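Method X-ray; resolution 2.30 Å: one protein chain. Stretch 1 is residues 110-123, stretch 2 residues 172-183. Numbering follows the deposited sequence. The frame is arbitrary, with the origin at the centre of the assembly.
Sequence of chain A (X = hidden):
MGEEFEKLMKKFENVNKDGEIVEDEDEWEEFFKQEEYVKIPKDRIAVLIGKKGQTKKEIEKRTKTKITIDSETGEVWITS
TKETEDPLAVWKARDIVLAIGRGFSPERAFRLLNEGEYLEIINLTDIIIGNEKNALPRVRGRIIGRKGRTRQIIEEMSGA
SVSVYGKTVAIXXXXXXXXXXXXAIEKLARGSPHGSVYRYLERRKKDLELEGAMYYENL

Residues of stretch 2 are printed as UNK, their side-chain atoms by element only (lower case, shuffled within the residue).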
# COMPACT_ATOMS: atom_id res chain seq x y z
N PHE A 110 -4.79 7.14 -1.13
CA PHE A 110 -5.03 8.19 -2.15
C PHE A 110 -3.78 8.91 -2.64
O PHE A 110 -3.81 9.57 -3.69
CB PHE A 110 -6.02 9.25 -1.67
CG PHE A 110 -7.47 8.84 -1.76
CD1 PHE A 110 -7.98 8.25 -2.91
CD2 PHE A 110 -8.33 9.11 -0.71
CE1 PHE A 110 -9.31 7.88 -2.99
CE2 PHE A 110 -9.70 8.76 -0.78
CZ PHE A 110 -10.18 8.14 -1.92
N ARG A 111 -2.67 8.79 -1.92
CA ARG A 111 -1.35 9.15 -2.48
C ARG A 111 -1.14 8.59 -3.90
O ARG A 111 -0.56 9.26 -4.76
CB ARG A 111 -0.21 8.66 -1.56
CG ARG A 111 1.18 9.23 -1.95
CD ARG A 111 2.30 8.62 -1.13
NE ARG A 111 3.57 9.02 -1.73
CZ ARG A 111 4.73 9.16 -1.10
NH1 ARG A 111 5.77 9.55 -1.81
NH2 ARG A 111 4.85 8.91 0.23
N LEU A 112 -1.63 7.38 -4.15
CA LEU A 112 -1.44 6.69 -5.41
C LEU A 112 -2.05 7.43 -6.61
O LEU A 112 -1.69 7.13 -7.74
CB LEU A 112 -2.00 5.28 -5.35
CG LEU A 112 -1.14 4.27 -4.60
CD1 LEU A 112 -2.06 3.14 -4.20
CD2 LEU A 112 -0.04 3.79 -5.52
N LEU A 113 -2.95 8.39 -6.35
CA LEU A 113 -3.52 9.24 -7.41
C LEU A 113 -2.49 10.17 -8.02
O LEU A 113 -2.69 10.66 -9.12
CB LEU A 113 -4.70 10.06 -6.88
CG LEU A 113 -5.94 9.27 -6.44
CD1 LEU A 113 -6.92 10.17 -5.74
CD2 LEU A 113 -6.55 8.67 -7.66
N ASN A 114 -1.40 10.45 -7.30
CA ASN A 114 -0.35 11.33 -7.80
C ASN A 114 0.43 10.63 -8.90
O ASN A 114 0.73 9.43 -8.81
CB ASN A 114 0.65 11.76 -6.68
CG ASN A 114 -0.02 12.49 -5.50
OD1 ASN A 114 0.50 12.45 -4.37
ND2 ASN A 114 -1.14 13.13 -5.74
N GLU A 115 0.76 11.37 -9.95
CA GLU A 115 1.52 10.79 -11.06
C GLU A 115 2.96 10.43 -10.64
O GLU A 115 3.57 11.09 -9.76
CB GLU A 115 1.43 11.69 -12.32
CG GLU A 115 0.11 11.50 -13.18
CD GLU A 115 -1.15 12.20 -12.61
OE1 GLU A 115 -1.15 12.67 -11.44
OE2 GLU A 115 -2.18 12.26 -13.32
N GLY A 116 3.48 9.36 -11.23
CA GLY A 116 4.76 8.79 -10.84
C GLY A 116 4.70 8.00 -9.55
O GLY A 116 5.71 7.51 -9.09
N GLU A 117 3.53 7.88 -8.93
CA GLU A 117 3.46 7.13 -7.66
C GLU A 117 2.95 5.72 -7.95
O GLU A 117 2.02 5.53 -8.75
CB GLU A 117 2.57 7.84 -6.65
CG GLU A 117 3.18 7.94 -5.28
CD GLU A 117 3.94 9.21 -5.04
OE1 GLU A 117 4.22 9.99 -5.95
OE2 GLU A 117 4.30 9.44 -3.90
N TYR A 118 3.59 4.73 -7.32
CA TYR A 118 3.31 3.32 -7.54
C TYR A 118 3.14 2.61 -6.20
O TYR A 118 3.52 3.14 -5.15
CB TYR A 118 4.46 2.64 -8.30
CG TYR A 118 4.71 3.20 -9.70
CD1 TYR A 118 4.24 2.55 -10.83
CD2 TYR A 118 5.41 4.39 -9.87
CE1 TYR A 118 4.47 3.07 -12.11
CE2 TYR A 118 5.64 4.92 -11.14
CZ TYR A 118 5.16 4.26 -12.25
OH TYR A 118 5.43 4.80 -13.49
N LEU A 119 2.57 1.42 -6.27
CA LEU A 119 2.33 0.57 -5.14
C LEU A 119 3.21 -0.63 -5.33
O LEU A 119 3.30 -1.14 -6.43
CB LEU A 119 0.86 0.13 -5.10
CG LEU A 119 0.51 -0.90 -4.05
CD1 LEU A 119 0.78 -0.43 -2.59
CD2 LEU A 119 -0.97 -1.37 -4.25
N GLU A 120 3.87 -1.08 -4.26
CA GLU A 120 4.62 -2.32 -4.28
C GLU A 120 4.28 -3.13 -3.04
O GLU A 120 4.44 -2.64 -1.94
CB GLU A 120 6.15 -2.08 -4.41
CG GLU A 120 7.00 -3.35 -4.03
CD GLU A 120 8.28 -3.56 -4.84
OE1 GLU A 120 8.77 -4.72 -4.87
OE2 GLU A 120 8.82 -2.61 -5.44
N ILE A 121 3.79 -4.35 -3.24
CA ILE A 121 3.51 -5.27 -2.13
C ILE A 121 4.56 -6.38 -2.04
O ILE A 121 4.82 -7.11 -2.99
CB ILE A 121 2.14 -5.98 -2.24
CG1 ILE A 121 1.04 -5.06 -2.77
CG2 ILE A 121 1.76 -6.65 -0.92
CD1 ILE A 121 0.65 -3.99 -1.87
N ILE A 122 5.13 -6.52 -0.85
CA ILE A 122 6.17 -7.49 -0.57
C ILE A 122 5.64 -8.54 0.40
O ILE A 122 5.12 -8.19 1.46
CB ILE A 122 7.42 -6.79 0.07
CG1 ILE A 122 8.08 -5.82 -0.92
CG2 ILE A 122 8.44 -7.79 0.55
CD1 ILE A 122 8.38 -6.47 -2.30
N ASN A 123 5.76 -9.82 0.05
CA ASN A 123 5.46 -10.88 1.01
C ASN A 123 6.65 -11.00 1.95
O ASN A 123 7.77 -11.21 1.51
CB ASN A 123 5.17 -12.23 0.32
CG ASN A 123 3.94 -12.18 -0.60
OD1 ASN A 123 2.81 -11.95 -0.14
ND2 ASN A 123 4.15 -12.45 -1.89
N UNK A 172 4.31 2.81 -1.02
CA UNK A 172 3.78 3.76 -2.00
C UNK A 172 4.78 4.86 -2.15
O UNK A 172 5.23 5.43 -1.17
c UNK A 172 1.31 3.31 -1.54
c UNK A 172 0.03 3.75 -0.80
c UNK A 172 2.40 4.38 -1.59
c UNK A 172 2.01 5.45 -2.59
N UNK A 173 5.19 5.12 -3.39
CA UNK A 173 6.28 6.02 -3.64
C UNK A 173 6.54 6.14 -5.11
O UNK A 173 6.02 5.37 -5.89
N UNK A 174 7.36 7.11 -5.50
CA UNK A 174 7.93 7.01 -6.85
C UNK A 174 8.94 5.83 -6.85
O UNK A 174 9.32 5.36 -5.78
o UNK A 174 10.06 9.93 -6.40
n UNK A 174 10.61 7.77 -6.29
c UNK A 174 9.80 8.74 -6.62
c UNK A 174 8.51 8.35 -7.33
N UNK A 175 9.35 5.33 -8.04
CA UNK A 175 10.15 4.11 -8.02
C UNK A 175 11.42 4.22 -7.18
O UNK A 175 11.89 3.21 -6.65
c UNK A 175 9.14 5.82 -9.42
c UNK A 175 10.52 3.93 -9.50
c UNK A 175 9.34 4.57 -10.22
N UNK A 176 11.96 5.42 -7.05
CA UNK A 176 13.24 5.60 -6.33
C UNK A 176 13.00 5.51 -4.83
O UNK A 176 13.65 4.74 -4.15
c UNK A 176 15.06 7.39 -5.78
c UNK A 176 14.65 8.05 -8.98
c UNK A 176 13.94 6.93 -6.77
c UNK A 176 14.53 6.74 -8.16
N UNK A 177 12.03 6.27 -4.35
CA UNK A 177 11.55 6.19 -2.96
C UNK A 177 11.22 4.76 -2.53
O UNK A 177 11.65 4.33 -1.47
c UNK A 177 9.42 9.49 -2.97
c UNK A 177 10.64 8.63 -2.94
o UNK A 177 8.30 9.03 -3.27
c UNK A 177 10.33 7.13 -2.77
n UNK A 177 9.60 10.75 -2.66
N UNK A 178 10.45 4.03 -3.35
CA UNK A 178 10.13 2.62 -3.09
C UNK A 178 11.40 1.75 -2.93
O UNK A 178 11.51 0.93 -2.02
c UNK A 178 9.23 2.00 -4.22
c UNK A 178 9.17 0.46 -4.09
c UNK A 178 7.82 2.59 -4.18
c UNK A 178 6.91 2.08 -5.31
N UNK A 179 12.33 1.93 -3.86
CA UNK A 179 13.57 1.20 -3.88
C UNK A 179 14.40 1.42 -2.60
O UNK A 179 14.96 0.47 -2.04
o UNK A 179 16.95 0.90 -4.19
c UNK A 179 16.26 0.06 -4.85
c UNK A 179 14.36 1.64 -5.14
c UNK A 179 15.18 0.57 -5.76
o UNK A 179 16.43 -1.18 -4.78
N UNK A 180 14.46 2.67 -2.13
CA UNK A 180 15.12 3.02 -0.87
C UNK A 180 14.44 2.38 0.38
O UNK A 180 15.13 1.84 1.25
c UNK A 180 15.20 4.56 -0.68
c UNK A 180 15.97 6.69 -1.82
c UNK A 180 15.72 4.94 0.76
c UNK A 180 16.11 5.19 -1.74
N UNK A 181 13.10 2.51 0.49
CA UNK A 181 12.34 1.92 1.62
C UNK A 181 12.44 0.43 1.54
O UNK A 181 12.72 -0.23 2.53
c UNK A 181 10.84 2.37 1.63
N UNK A 182 12.21 -0.13 0.36
CA UNK A 182 12.38 -1.57 0.14
C UNK A 182 13.72 -2.11 0.66
O UNK A 182 13.75 -3.10 1.40
n UNK A 182 11.55 -5.91 -4.44
c UNK A 182 12.02 -5.37 -3.13
c UNK A 182 11.99 -3.84 -3.06
c UNK A 182 11.86 -3.39 -1.59
c UNK A 182 12.22 -1.94 -1.36
N UNK A 183 14.80 -1.48 0.21
CA UNK A 183 16.17 -1.85 0.65
C UNK A 183 16.39 -1.77 2.18
O UNK A 183 16.93 -2.71 2.75
o UNK A 183 17.03 -1.12 -1.48
c UNK A 183 18.62 -1.50 0.25
c UNK A 183 17.23 -1.01 -0.07
O HOH W 1 6.56 10.96 -4.81

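Position 172 carries four carbons, forked at the first, with one arm two carbons long: isoleucine. Ile 172 sits in a strand antiparallel to stretch 1, as the non-hydrogen-bonded partner of Leu 119, and their side chains share one face of the sheet, CD1 of Leu 119 lying 3.9 Å from CG1 of Ile 172. Its CG2 packs against Arg 111 CD at 3.5 Å and Leu 112 CG at 3.9 Å, so the aliphatic part of a charged side chain helps enclose it.

Position 173 has no side-chain atoms and is glycine. Its backbone pairs twice with Tyr 118: Tyr 118 N donates to Gly 173 O at 2.9 Å, and Gly 173 N to Tyr 118 O at 3.1 Å. The bare CA lies 4.0 Å from Arg 111 NH1, over one face of the guanidinium; an ideal CB would stand only 3.2 Å from CB of position 177.

Position 174 shows two carbons, the second bearing one oxygen and one nitrogen: asparagine. Asn 174 occupies the N-cap position, and its CA makes a CA-H...O contact of 3.2 Å with Gly 116 O.

At 175 three carbons close a ring onto the backbone nitrogen, which makes it proline. Pro 175 CG rests 3.8 Å from Tyr 118 CE2 in the first turn of the helix.

Position 176, four carbons forked at the first with a two-carbon arm, is isoleucine and does not touch stretch 1.

Position 177 has three carbons, the third carrying one oxygen and one nitrogen: glutamine. Gln 177 OE1 accepts from Asn 174 N at 3.1 Å, tying the helix start to its own side chain, and lies 3.0 Å from Arg 111 NH1 at an angle too poor for a hydrogen bond.

Position 178 repeats the forked four-carbon pattern, isoleucine; Ile 178 CD1 meets Tyr 118 CB at 3.9 Å.

Position 179, three carbons ending in two oxygens, is glutamate, pointing away. Position 180, forked with four carbons, is isoleucine, and position 181, one carbon, is alanine; both are buried but out of reach of stretch 1.

Position 182 is an unbranched row of four carbons ending in nitrogen: lysine. Lys 182 NZ forms a salt bridge with Glu 120 OE1 at 3.1 Å.

Position 183, one carbon bearing an oxygen and a carbon, is threonine; Thr 183 OG1 donates to Glu 179 O at 2.7 Å.

The contact works by handover: a short backbone pairing fixes the register, and the helix then runs 24° from the strand's direction, presenting Ile 178 and Lys 182, one turn apart, to it.

Stretch 2 172-183: IGNPIQIEIAKT
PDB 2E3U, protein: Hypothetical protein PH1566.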